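Local coordinates for protein dehydroquinate synthase (Thermus thermophilus, PDB 1UJN) that probably catalyses the conversion of 3-deoxy-D-arabino-heptulosonate 7-phosphate to dehydroquinate in chorismate biosynthesis, using NAD(+) and a divalent cobalt or zinc ion, at residues L121-A126 against R205-K210; F167-V172 against H247-A252; A174-L179 against L227-T232. One frame throughout, in Å; residues are numbered along the deposited sequence.

Contact 1: L121-A126 against R205-K210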
ATOM      1  N   LEU A 121     -20.822   6.793  11.999  1.00 19.80           N
ATOM      2  CA  LEU A 121     -20.486   6.049  10.792  1.00 24.13           C
ATOM      3  C   LEU A 121     -19.080   5.467  10.901  1.00 24.38           C
ATOM      4  O   LEU A 121     -18.837   4.338  10.480  1.00 23.61           O
ATOM      5  CB  LEU A 121     -20.588   6.961   9.558  1.00 29.02           C
ATOM      6  CG  LEU A 121     -20.281   6.331   8.191  1.00 31.59           C
ATOM      7  CD1 LEU A 121     -21.182   5.125   7.958  1.00 33.76           C
ATOM      8  CD2 LEU A 121     -20.489   7.372   7.094  1.00 34.01           C
ATOM      9  N   ALA A 122     -18.147   6.231  11.471  1.00 23.83           N
ATOM     10  CA  ALA A 122     -16.778   5.744  11.611  1.00 24.10           C
ATOM     11  C   ALA A 122     -16.714   4.602  12.623  1.00 25.61           C
ATOM     12  O   ALA A 122     -15.945   3.658  12.452  1.00 26.79           O
ATOM     13  CB  ALA A 122     -15.851   6.877  12.034  1.00 24.34           C
ATOM     14  N   ILE A 123     -17.523   4.687  13.677  1.00 21.71           N
ATOM     15  CA  ILE A 123     -17.545   3.641  14.689  1.00 20.48           C
ATOM     16  C   ILE A 123     -18.155   2.352  14.133  1.00 21.34           C
ATOM     17  O   ILE A 123     -17.569   1.276  14.245  1.00 20.87           O
ATOM     18  CB  ILE A 123     -18.371   4.078  15.930  1.00 20.86           C
ATOM     19  CG1 ILE A 123     -17.693   5.266  16.618  1.00 19.05           C
ATOM     20  CG2 ILE A 123     -18.518   2.903  16.906  1.00 21.05           C
ATOM     21  CD1 ILE A 123     -18.464   5.807  17.820  1.00 17.64           C
ATOM     22  N   VAL A 124     -19.326   2.477  13.517  1.00 21.03           N
ATOM     23  CA  VAL A 124     -20.062   1.336  12.977  1.00 22.70           C
ATOM     24  C   VAL A 124     -19.493   0.724  11.704  1.00 24.95           C
ATOM     25  O   VAL A 124     -19.548  -0.492  11.524  1.00 23.29           O
ATOM     26  CB  VAL A 124     -21.555   1.721  12.704  1.00 24.18           C
ATOM     27  CG1 VAL A 124     -22.299   0.562  12.045  1.00 27.28           C
ATOM     28  CG2 VAL A 124     -22.233   2.091  14.010  1.00 26.62           C
ATOM     29  N   ASP A 125     -18.924   1.555  10.838  1.00 24.47           N
ATOM     30  CA  ASP A 125     -18.422   1.059   9.568  1.00 27.84           C
ATOM     31  C   ASP A 125     -16.906   1.057   9.359  1.00 26.52           C
ATOM     32  O   ASP A 125     -16.355   0.088   8.842  1.00 29.95           O
ATOM     33  CB  ASP A 125     -19.103   1.840   8.441  1.00 32.89           C
ATOM     34  CG  ASP A 125     -18.920   1.190   7.088  1.00 40.21           C
ATOM     35  OD1 ASP A 125     -19.127  -0.040   6.988  1.00 43.37           O
ATOM     36  OD2 ASP A 125     -18.582   1.908   6.122  1.00 44.34           O
ATOM     37  N   ALA A 126     -16.229   2.126   9.756  1.00 23.52           N
ATOM     38  CA  ALA A 126     -14.786   2.205   9.544  1.00 22.56           C
ATOM     39  C   ALA A 126     -13.887   1.411  10.498  1.00 22.70           C
ATOM     40  O   ALA A 126     -12.703   1.231  10.213  1.00 23.78           O
ATOM     41  CB  ALA A 126     -14.353   3.673   9.529  1.00 22.11           C
ATOM     42  N   ARG A 205     -23.039  -3.483  19.735  1.00 23.66           N
ATOM     43  CA  ARG A 205     -23.749  -4.550  19.049  1.00 23.80           C
ATOM     44  C   ARG A 205     -23.597  -4.384  17.535  1.00 23.09           C
ATOM     45  O   ARG A 205     -23.408  -5.362  16.809  1.00 21.47           O
ATOM     46  CB  ARG A 205     -25.233  -4.543  19.438  1.00 24.22           C
ATOM     47  CG  ARG A 205     -26.048  -5.622  18.745  1.00 27.60           C
ATOM     48  CD  ARG A 205     -27.490  -5.637  19.235  1.00 32.58           C
ATOM     49  NE  ARG A 205     -27.608  -6.239  20.559  1.00 35.67           N
ATOM     50  CZ  ARG A 205     -27.507  -7.543  20.805  1.00 37.85           C
ATOM     51  NH1 ARG A 205     -27.288  -8.403  19.819  1.00 39.17           N
ATOM     52  NH2 ARG A 205     -27.618  -7.991  22.048  1.00 38.57           N
ATOM     53  N   ALA A 206     -23.670  -3.143  17.067  1.00 22.33           N
ATOM     54  CA  ALA A 206     -23.550  -2.858  15.639  1.00 21.83           C
ATOM     55  C   ALA A 206     -22.178  -3.273  15.104  1.00 21.83           C
ATOM     56  O   ALA A 206     -22.075  -3.891  14.043  1.00 23.71           O
ATOM     57  CB  ALA A 206     -23.781  -1.374  15.385  1.00 20.55           C
ATOM     58  N   VAL A 207     -21.126  -2.932  15.834  1.00 21.50           N
ATOM     59  CA  VAL A 207     -19.775  -3.282  15.406  1.00 25.08           C
ATOM     60  C   VAL A 207     -19.576  -4.792  15.414  1.00 25.04           C
ATOM     61  O   VAL A 207     -18.966  -5.355  14.506  1.00 23.98           O
ATOM     62  CB  VAL A 207     -18.705  -2.647  16.323  1.00 24.02           C
ATOM     63  CG1 VAL A 207     -17.314  -3.032  15.832  1.00 25.21           C
ATOM     64  CG2 VAL A 207     -18.859  -1.129  16.334  1.00 25.45           C
ATOM     65  N   ALA A 208     -20.109  -5.446  16.440  1.00 26.57           N
ATOM     66  CA  ALA A 208     -19.978  -6.894  16.569  1.00 26.73           C
ATOM     67  C   ALA A 208     -20.520  -7.633  15.348  1.00 27.27           C
ATOM     68  O   ALA A 208     -19.990  -8.676  14.965  1.00 27.38           O
ATOM     69  CB  ALA A 208     -20.683  -7.364  17.835  1.00 25.82           C
ATOM     70  N   VAL A 209     -21.569  -7.097  14.728  1.00 27.36           N
ATOM     71  CA  VAL A 209     -22.134  -7.746  13.550  1.00 28.24           C
ATOM     72  C   VAL A 209     -21.182  -7.695  12.357  1.00 27.38           C
ATOM     73  O   VAL A 209     -21.021  -8.690  11.646  1.00 25.49           O
ATOM     74  CB  VAL A 209     -23.487  -7.120  13.142  1.00 29.43           C
ATOM     75  CG1 VAL A 209     -23.988  -7.757  11.848  1.00 32.62           C
ATOM     76  CG2 VAL A 209     -24.501  -7.321  14.248  1.00 33.63           C
ATOM     77  N   LYS A 210     -20.546  -6.546  12.130  1.00 25.39           N
ATOM     78  CA  LYS A 210     -19.624  -6.449  11.009  1.00 25.76           C
ATOM     79  C   LYS A 210     -18.404  -7.316  11.270  1.00 23.37           C
ATOM     80  O   LYS A 210     -17.817  -7.864  10.341  1.00 26.18           O
ATOM     81  CB  LYS A 210     -19.192  -4.997  10.748  1.00 24.44           C
ATOM     82  CG  LYS A 210     -18.356  -4.875   9.477  1.00 27.75           C
ATOM     83  CD  LYS A 210     -18.096  -3.438   9.044  1.00 27.74           C
ATOM     84  CE  LYS A 210     -17.323  -3.427   7.728  1.00 29.43           C
ATOM     85  NZ  LYS A 210     -16.950  -2.058   7.250  1.00 27.49           N
TER

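Contact 2: F167-V172 against H247-A252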
ATOM      1  N   PHE A 167     -25.079  12.172  13.024  1.00 20.73           N
ATOM      2  CA  PHE A 167     -25.197  11.160  14.067  1.00 21.82           C
ATOM      3  C   PHE A 167     -26.113  10.045  13.575  1.00 20.29           C
ATOM      4  O   PHE A 167     -25.814   8.863  13.725  1.00 20.08           O
ATOM      5  CB  PHE A 167     -25.775  11.791  15.344  1.00 22.57           C
ATOM      6  CG  PHE A 167     -26.101  10.795  16.422  1.00 23.51           C
ATOM      7  CD1 PHE A 167     -27.403  10.336  16.595  1.00 24.56           C
ATOM      8  CD2 PHE A 167     -25.103  10.309  17.261  1.00 24.53           C
ATOM      9  CE1 PHE A 167     -27.705   9.410  17.588  1.00 26.17           C
ATOM     10  CE2 PHE A 167     -25.395   9.380  18.259  1.00 24.89           C
ATOM     11  CZ  PHE A 167     -26.696   8.930  18.424  1.00 26.05           C
ATOM     12  N   LYS A 168     -27.227  10.433  12.969  1.00 20.27           N
ATOM     13  CA  LYS A 168     -28.198   9.467  12.463  1.00 21.10           C
ATOM     14  C   LYS A 168     -27.703   8.677  11.260  1.00 21.06           C
ATOM     15  O   LYS A 168     -28.075   7.517  11.083  1.00 23.01           O
ATOM     16  CB  LYS A 168     -29.509  10.175  12.119  1.00 22.73           C
ATOM     17  CG  LYS A 168     -30.194  10.779  13.332  1.00 24.71           C
ATOM     18  CD  LYS A 168     -31.614  11.246  12.997  1.00 30.39           C
ATOM     19  CE  LYS A 168     -32.364  11.666  14.255  1.00 30.70           C
ATOM     20  NZ  LYS A 168     -33.743  12.130  13.942  1.00 35.76           N
ATOM     21  N   GLU A 169     -26.871   9.294  10.427  1.00 22.83           N
ATOM     22  CA  GLU A 169     -26.336   8.590   9.260  1.00 27.82           C
ATOM     23  C   GLU A 169     -25.687   7.283   9.683  1.00 28.93           C
ATOM     24  O   GLU A 169     -25.861   6.253   9.033  1.00 27.63           O
ATOM     25  CB  GLU A 169     -25.280   9.424   8.552  1.00 30.60           C
ATOM     26  CG  GLU A 169     -25.809  10.452   7.612  1.00 34.29           C
ATOM     27  CD  GLU A 169     -24.697  11.032   6.769  1.00 37.44           C
ATOM     28  OE1 GLU A 169     -24.414  12.239   6.915  1.00 39.08           O
ATOM     29  OE2 GLU A 169     -24.097  10.272   5.973  1.00 36.45           O
ATOM     30  N   GLY A 170     -24.923   7.339  10.771  1.00 29.46           N
ATOM     31  CA  GLY A 170     -24.257   6.149  11.269  1.00 30.65           C
ATOM     32  C   GLY A 170     -25.232   5.101  11.771  1.00 32.31           C
ATOM     33  O   GLY A 170     -24.985   3.896  11.648  1.00 34.62           O
ATOM     34  N   LEU A 171     -26.348   5.542  12.338  1.00 29.90           N
ATOM     35  CA  LEU A 171     -27.327   4.594  12.843  1.00 29.26           C
ATOM     36  C   LEU A 171     -27.970   3.820  11.694  1.00 30.71           C
ATOM     37  O   LEU A 171     -28.480   2.724  11.896  1.00 27.74           O
ATOM     38  CB  LEU A 171     -28.394   5.312  13.673  1.00 29.63           C
ATOM     39  CG  LEU A 171     -27.835   6.095  14.869  1.00 32.17           C
ATOM     40  CD1 LEU A 171     -28.964   6.444  15.825  1.00 31.17           C
ATOM     41  CD2 LEU A 171     -26.783   5.270  15.585  1.00 31.50           C
ATOM     42  N   VAL A 172     -27.942   4.393  10.492  1.00 29.94           N
ATOM     43  CA  VAL A 172     -28.511   3.724   9.324  1.00 29.31           C
ATOM     44  C   VAL A 172     -27.680   2.486   9.005  1.00 29.39           C
ATOM     45  O   VAL A 172     -28.220   1.423   8.695  1.00 29.90           O
ATOM     46  CB  VAL A 172     -28.521   4.650   8.082  1.00 28.72           C
ATOM     47  CG1 VAL A 172     -28.891   3.849   6.829  1.00 27.08           C
ATOM     48  CG2 VAL A 172     -29.516   5.780   8.292  1.00 29.53           C
ATOM     49  N   HIS A 247     -23.795   9.858   2.284  1.00 29.44           N
ATOM     50  CA  HIS A 247     -23.764   8.405   2.146  1.00 29.20           C
ATOM     51  C   HIS A 247     -24.835   7.660   2.936  1.00 28.31           C
ATOM     52  O   HIS A 247     -25.530   6.800   2.388  1.00 28.45           O
ATOM     53  CB  HIS A 247     -22.395   7.867   2.554  1.00 31.00           C
ATOM     54  CG  HIS A 247     -22.257   6.388   2.377  1.00 31.23           C
ATOM     55  ND1 HIS A 247     -22.194   5.790   1.136  1.00 31.82           N
ATOM     56  CD2 HIS A 247     -22.193   5.383   3.282  1.00 33.33           C
ATOM     57  CE1 HIS A 247     -22.098   4.481   1.284  1.00 32.27           C
ATOM     58  NE2 HIS A 247     -22.095   4.208   2.577  1.00 32.06           N
ATOM     59  N   GLY A 248     -24.959   7.978   4.221  1.00 27.82           N
ATOM     60  CA  GLY A 248     -25.944   7.310   5.059  1.00 27.17           C
ATOM     61  C   GLY A 248     -27.370   7.503   4.582  1.00 27.31           C
ATOM     62  O   GLY A 248     -28.209   6.603   4.703  1.00 26.01           O
ATOM     63  N   MET A 249     -27.656   8.682   4.040  1.00 25.80           N
ATOM     64  CA  MET A 249     -28.993   8.966   3.551  1.00 25.09           C
ATOM     65  C   MET A 249     -29.251   8.128   2.308  1.00 23.90           C
ATOM     66  O   MET A 249     -30.337   7.570   2.137  1.00 21.13           O
ATOM     67  CB  MET A 249     -29.134  10.456   3.236  1.00 27.55           C
ATOM     68  CG  MET A 249     -28.914  11.357   4.445  1.00 27.66           C
ATOM     69  SD  MET A 249     -30.037  10.983   5.813  1.00 32.15           S
ATOM     70  CE  MET A 249     -29.709  12.374   6.936  1.00 32.65           C
ATOM     71  N   ALA A 250     -28.239   8.027   1.452  1.00 21.41           N
ATOM     72  CA  ALA A 250     -28.348   7.248   0.228  1.00 23.13           C
ATOM     73  C   ALA A 250     -28.602   5.783   0.569  1.00 24.15           C
ATOM     74  O   ALA A 250     -29.394   5.109  -0.091  1.00 23.47           O
ATOM     75  CB  ALA A 250     -27.074   7.381  -0.590  1.00 20.38           C
ATOM     76  N   VAL A 251     -27.920   5.292   1.599  1.00 24.98           N
ATOM     77  CA  VAL A 251     -28.100   3.911   2.020  1.00 25.56           C
ATOM     78  C   VAL A 251     -29.537   3.684   2.476  1.00 24.35           C
ATOM     79  O   VAL A 251     -30.149   2.673   2.129  1.00 24.94           O
ATOM     80  CB  VAL A 251     -27.146   3.545   3.171  1.00 28.61           C
ATOM     81  CG1 VAL A 251     -27.509   2.167   3.733  1.00 29.95           C
ATOM     82  CG2 VAL A 251     -25.706   3.540   2.663  1.00 27.84           C
ATOM     83  N   ALA A 252     -30.077   4.625   3.247  1.00 23.10           N
ATOM     84  CA  ALA A 252     -31.446   4.504   3.735  1.00 23.24           C
ATOM     85  C   ALA A 252     -32.410   4.356   2.560  1.00 21.97           C
ATOM     86  O   ALA A 252     -33.319   3.515   2.590  1.00 20.68           O
ATOM     87  CB  ALA A 252     -31.817   5.722   4.569  1.00 21.32           C
TER

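Contact 3: A174-L179 against L227-T232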
ATOM      1  N   ALA A 174     -25.938   0.782  11.079  1.00 26.59           N
ATOM      2  CA  ALA A 174     -26.174  -0.200  12.136  1.00 24.75           C
ATOM      3  C   ALA A 174     -27.466  -0.950  11.802  1.00 25.23           C
ATOM      4  O   ALA A 174     -27.555  -2.173  11.947  1.00 24.64           O
ATOM      5  CB  ALA A 174     -26.303   0.505  13.483  1.00 25.22           C
ATOM      6  N   PHE A 175     -28.460  -0.194  11.354  1.00 24.60           N
ATOM      7  CA  PHE A 175     -29.759  -0.734  10.970  1.00 25.64           C
ATOM      8  C   PHE A 175     -29.533  -1.772   9.877  1.00 25.29           C
ATOM      9  O   PHE A 175     -30.137  -2.845   9.881  1.00 26.21           O
ATOM     10  CB  PHE A 175     -30.638   0.399  10.437  1.00 26.14           C
ATOM     11  CG  PHE A 175     -32.031  -0.026  10.071  1.00 28.45           C
ATOM     12  CD1 PHE A 175     -33.082   0.146  10.967  1.00 28.35           C
ATOM     13  CD2 PHE A 175     -32.294  -0.592   8.829  1.00 29.11           C
ATOM     14  CE1 PHE A 175     -34.382  -0.238  10.631  1.00 29.52           C
ATOM     15  CE2 PHE A 175     -33.590  -0.980   8.480  1.00 28.68           C
ATOM     16  CZ  PHE A 175     -34.634  -0.802   9.385  1.00 29.09           C
ATOM     17  N   LYS A 176     -28.661  -1.434   8.934  1.00 25.39           N
ATOM     18  CA  LYS A 176     -28.330  -2.327   7.829  1.00 26.31           C
ATOM     19  C   LYS A 176     -27.765  -3.646   8.372  1.00 27.68           C
ATOM     20  O   LYS A 176     -28.139  -4.730   7.905  1.00 26.18           O
ATOM     21  CB  LYS A 176     -27.307  -1.656   6.917  1.00 25.76           C
ATOM     22  CG  LYS A 176     -26.977  -2.437   5.653  1.00 25.37           C
ATOM     23  CD  LYS A 176     -25.783  -1.821   4.933  1.00 28.07           C
ATOM     24  CE  LYS A 176     -24.510  -1.977   5.760  1.00 30.24           C
ATOM     25  NZ  LYS A 176     -23.311  -1.470   5.035  1.00 29.79           N
ATOM     26  N   HIS A 177     -26.865  -3.555   9.354  1.00 25.45           N
ATOM     27  CA  HIS A 177     -26.286  -4.758   9.957  1.00 26.89           C
ATOM     28  C   HIS A 177     -27.398  -5.588  10.592  1.00 26.79           C
ATOM     29  O   HIS A 177     -27.332  -6.822  10.616  1.00 27.12           O
ATOM     30  CB  HIS A 177     -25.265  -4.403  11.046  1.00 27.22           C
ATOM     31  CG  HIS A 177     -24.046  -3.703  10.538  1.00 31.26           C
ATOM     32  ND1 HIS A 177     -23.128  -3.103  11.374  1.00 30.21           N
ATOM     33  CD2 HIS A 177     -23.597  -3.498   9.277  1.00 29.06           C
ATOM     34  CE1 HIS A 177     -22.165  -2.563  10.649  1.00 32.25           C
ATOM     35  NE2 HIS A 177     -22.426  -2.786   9.375  1.00 30.72           N
ATOM     36  N   GLY A 178     -28.409  -4.900  11.116  1.00 27.06           N
ATOM     37  CA  GLY A 178     -29.531  -5.580  11.740  1.00 27.71           C
ATOM     38  C   GLY A 178     -30.249  -6.463  10.738  1.00 29.63           C
ATOM     39  O   GLY A 178     -30.582  -7.617  11.032  1.00 28.71           O
ATOM     40  N   LEU A 179     -30.482  -5.924   9.546  1.00 28.51           N
ATOM     41  CA  LEU A 179     -31.154  -6.675   8.495  1.00 29.82           C
ATOM     42  C   LEU A 179     -30.278  -7.831   8.012  1.00 31.37           C
ATOM     43  O   LEU A 179     -30.775  -8.917   7.712  1.00 31.64           O
ATOM     44  CB  LEU A 179     -31.482  -5.753   7.317  1.00 30.28           C
ATOM     45  CG  LEU A 179     -32.503  -4.644   7.577  1.00 29.98           C
ATOM     46  CD1 LEU A 179     -32.631  -3.773   6.338  1.00 31.96           C
ATOM     47  CD2 LEU A 179     -33.849  -5.258   7.943  1.00 31.95           C
ATOM     48  N   LEU A 227     -22.948  -6.913   3.011  1.00 34.32           N
ATOM     49  CA  LEU A 227     -22.731  -5.584   3.574  1.00 34.76           C
ATOM     50  C   LEU A 227     -23.069  -4.522   2.530  1.00 34.37           C
ATOM     51  O   LEU A 227     -23.210  -3.340   2.850  1.00 34.53           O
ATOM     52  CB  LEU A 227     -21.274  -5.434   4.025  1.00 35.36           C
ATOM     53  CG  LEU A 227     -20.813  -6.369   5.148  1.00 34.69           C
ATOM     54  CD1 LEU A 227     -19.302  -6.311   5.280  1.00 36.90           C
ATOM     55  CD2 LEU A 227     -21.485  -5.971   6.455  1.00 35.68           C
ATOM     56  N   ASN A 228     -23.203  -4.948   1.279  1.00 33.01           N
ATOM     57  CA  ASN A 228     -23.535  -4.020   0.205  1.00 34.75           C
ATOM     58  C   ASN A 228     -25.039  -3.839   0.053  1.00 32.75           C
ATOM     59  O   ASN A 228     -25.511  -3.304  -0.952  1.00 31.80           O
ATOM     60  CB  ASN A 228     -22.928  -4.496  -1.116  1.00 37.10           C
ATOM     61  CG  ASN A 228     -21.412  -4.439  -1.108  1.00 43.15           C
ATOM     62  OD1 ASN A 228     -20.820  -3.401  -0.795  1.00 44.82           O
ATOM     63  ND2 ASN A 228     -20.772  -5.553  -1.453  1.00 44.21           N
ATOM     64  N   LEU A 229     -25.790  -4.290   1.054  1.00 30.85           N
ATOM     65  CA  LEU A 229     -27.244  -4.160   1.039  1.00 30.56           C
ATOM     66  C   LEU A 229     -27.625  -2.682   0.926  1.00 31.35           C
ATOM     67  O   LEU A 229     -27.176  -1.860   1.724  1.00 31.03           O
ATOM     68  CB  LEU A 229     -27.835  -4.746   2.325  1.00 30.75           C
ATOM     69  CG  LEU A 229     -29.345  -4.617   2.560  1.00 29.95           C
ATOM     70  CD1 LEU A 229     -30.122  -5.388   1.489  1.00 29.53           C
ATOM     71  CD2 LEU A 229     -29.678  -5.142   3.947  1.00 29.56           C
ATOM     72  N   GLY A 230     -28.442  -2.357  -0.074  1.00 32.47           N
ATOM     73  CA  GLY A 230     -28.879  -0.983  -0.277  1.00 33.22           C
ATOM     74  C   GLY A 230     -27.854  -0.065  -0.924  1.00 35.25           C
ATOM     75  O   GLY A 230     -28.132   1.114  -1.154  1.00 34.63           O
ATOM     76  N   HIS A 231     -26.678  -0.600  -1.238  1.00 34.44           N
ATOM     77  CA  HIS A 231     -25.617   0.206  -1.837  1.00 35.48           C
ATOM     78  C   HIS A 231     -25.635   0.335  -3.360  1.00 33.84           C
ATOM     79  O   HIS A 231     -25.024   1.253  -3.905  1.00 33.31           O
ATOM     80  CB  HIS A 231     -24.249  -0.317  -1.394  1.00 37.36           C
ATOM     81  CG  HIS A 231     -23.887   0.049   0.013  1.00 39.84           C
ATOM     82  ND1 HIS A 231     -24.633  -0.345   1.104  1.00 40.43           N
ATOM     83  CD2 HIS A 231     -22.851   0.769   0.507  1.00 40.42           C
ATOM     84  CE1 HIS A 231     -24.071   0.113   2.210  1.00 41.10           C
ATOM     85  NE2 HIS A 231     -22.988   0.792   1.875  1.00 41.62           N
ATOM     86  N   THR A 232     -26.322  -0.570  -4.051  1.00 33.12           N
ATOM     87  CA  THR A 232     -26.379  -0.498  -5.509  1.00 31.75           C
ATOM     88  C   THR A 232     -27.160   0.747  -5.928  1.00 31.50           C
ATOM     89  O   THR A 232     -26.693   1.539  -6.749  1.00 32.16           O
ATOM     90  CB  THR A 232     -27.046  -1.755  -6.116  1.00 34.26           C
ATOM     91  OG1 THR A 232     -26.319  -2.923  -5.713  1.00 35.39           O
ATOM     92  CG2 THR A 232     -27.043  -1.675  -7.637  1.00 33.50           C
TER

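Contact 1: L121-A126 against R205-K210
K210 reaches across to D125 and binds it through both the backbone and the carboxylate. Its NZ donates to D125 O at 2.7 Å, lying in the carbonyl plane on a lone pair, with a C=O...N angle of 140°. The same NZ forms a salt bridge with D125 OD1 at 3.0 Å, but approaches this oxygen from above the carboxylate plane. V128 O, just past the first segment, is a further acceptor, so NZ has three oxygen partners. The lysine spans the gap because its chain is fully extended: CG is anti to the backbone N (chi1 -173°), and the later torsions stay straight. An alanine here would probably leave the D125 carboxylate and two backbone carbonyls without their ammonium partner and set the aspartate free to turn.

Beyond this polar end the contact becomes apolar. The CB of A206 faces both methyls of V124, lying 4.0 Å from V124 CG2 and 4.1 Å from V124 CG1. V207 sends CG2 against the carbonyl oxygen of I123, 3.4 Å from I123 O, while the two side chains cross at about a right angle, with I123 CG2 and V207 CG2 4.1 Å apart. The axes of the two helical segments approach to 8.6 Å and run within 25° of the same direction.

Helix 120-126 belongs to the N-terminal family region and helix 199-216 to the C-terminal one, and V124 also packs on H177 of helix 164-181. The chemistry implies a junction of two kinds: apolar branches of I123, V124, A206 and V207 pack between the helices, and a single lysine ties D125 to the C-terminal half, close to the predicted zinc ligand H247.

Contact 2: F167-V172 against H247-A252
E169 and G248 bring the two helices together, their CA atoms only 4.4 Å apart. The axes of the segments approach to 8.2 Å and cross at 42°, both running in broadly the same direction. G248 is what makes so near a passage possible: a CB on this residue would point at the other helix and come within 2.7 Å of E169 CB.

The side chain of E169 passes alongside the glycine, with CB and CG both near G248 CA. Its chain is extended beyond CG and carries OE2 to the backbone of the first turn of helix 247-264, where G248 N donates to E169 OE2 at 3.0 Å. The bond is moderately bent, with an N-H...O angle of 149°, and meets the oxygen on its anti side, somewhat out of the carboxylate plane. A carboxylate at the beginning of a helix probably also gains from the partial positive charge there.

This is glycine-mediated helix packing within the largely helical C-terminal part of dehydroquinate synthase, and it joins helix 164-181, which supplies the predicted zinc ligand E173, to helix 247-264, which supplies H247.

One turn on from E169, V172 packs next to it. Its CG1 is anti to the backbone N (chi1 170°) and is thereby directed to the backbone of the other helix, 3.5 Å from G248 O. V172 CG1 also touches V251 CG1 at 3.8 Å and A252 CB at 4.1 Å; the two valines slide past each other in opposite directions. The other methyl of V251, CG2, lies 3.6 Å above the plane of the H247 ring, offset toward its rim. H247 ND1 is also hydrogen-bonded to E238 OE1, which would restrain the ring's rotation, while M249 and A252 reach on to L281 of helix 271-281.

Contact 3: A174-L179 against L227-T232
K176 and L179 of helix 164-181 meet L227, L229 and H231 in a buried helix-to-loop contact, set where the chain turns into helix 231-240. The polar core belongs to the lysine. Its chain bends at chi3 (67°), which turns CE, and K176 NZ donates to L227 O at 2.9 Å in the carbonyl plane. E173 OE2 is the second partner of this ammonium group, through a salt bridge. The aliphatic part of the lysine runs past L229, with K176 CD 3.5 Å from L229 O.

That same carbonyl positions the histidine. H231 ND1 donates to L229 O at 3.0 Å; the bond is fairly straight (159°) and lies in the ring plane, although the donor stands well above the plane of the carbonyl. K176 NZ comes obliquely to the ring, 3.3 Å from H231 CE1.

With ND1 engaged by L229 O, NE2 is probably the atom that would meet the metal. H231, E173 and H247 are predicted zinc ligands of this enzyme, and their donor atoms converge in a way consistent with a metal site. L229 O is thus a second-shell group orienting a probable first-shell ligand. G230, with its positive phi, holds the N-cap position immediately before H231.

Leucines supply the apolar part. L229 CD2 packs against L179 CB at 3.9 Å, the side chains crossing at about a right angle, and L229 continues onto L255 and A258 of helix 247-264. L227 CD2 comes obliquely to the H177 ring, 4.3 Å from H177 CD2; the ND1 of that ring is hydrogen-bonded to A206 O.

Overall arrangement
Helix 164-181 is the shared element: contacts 2 and 3 use successive portions of it, and contact 1 packs against it. The centres lie about 13 Å (contacts 1 and 2), 11 Å (1 and 3) and 10 Å (2 and 3) apart. Along the chain, contact 3 is nested inside the loop closed by contact 2, whereas contact 1 crosses both, its first segment preceding them and its second, on helix 199-216, falling between their halves. Contact 1 therefore couples the N-terminal region to the C-terminal helices, and contacts 2 and 3 bring H247 and H231 together beside E173, so that residues distant in sequence converge on the predicted metal site.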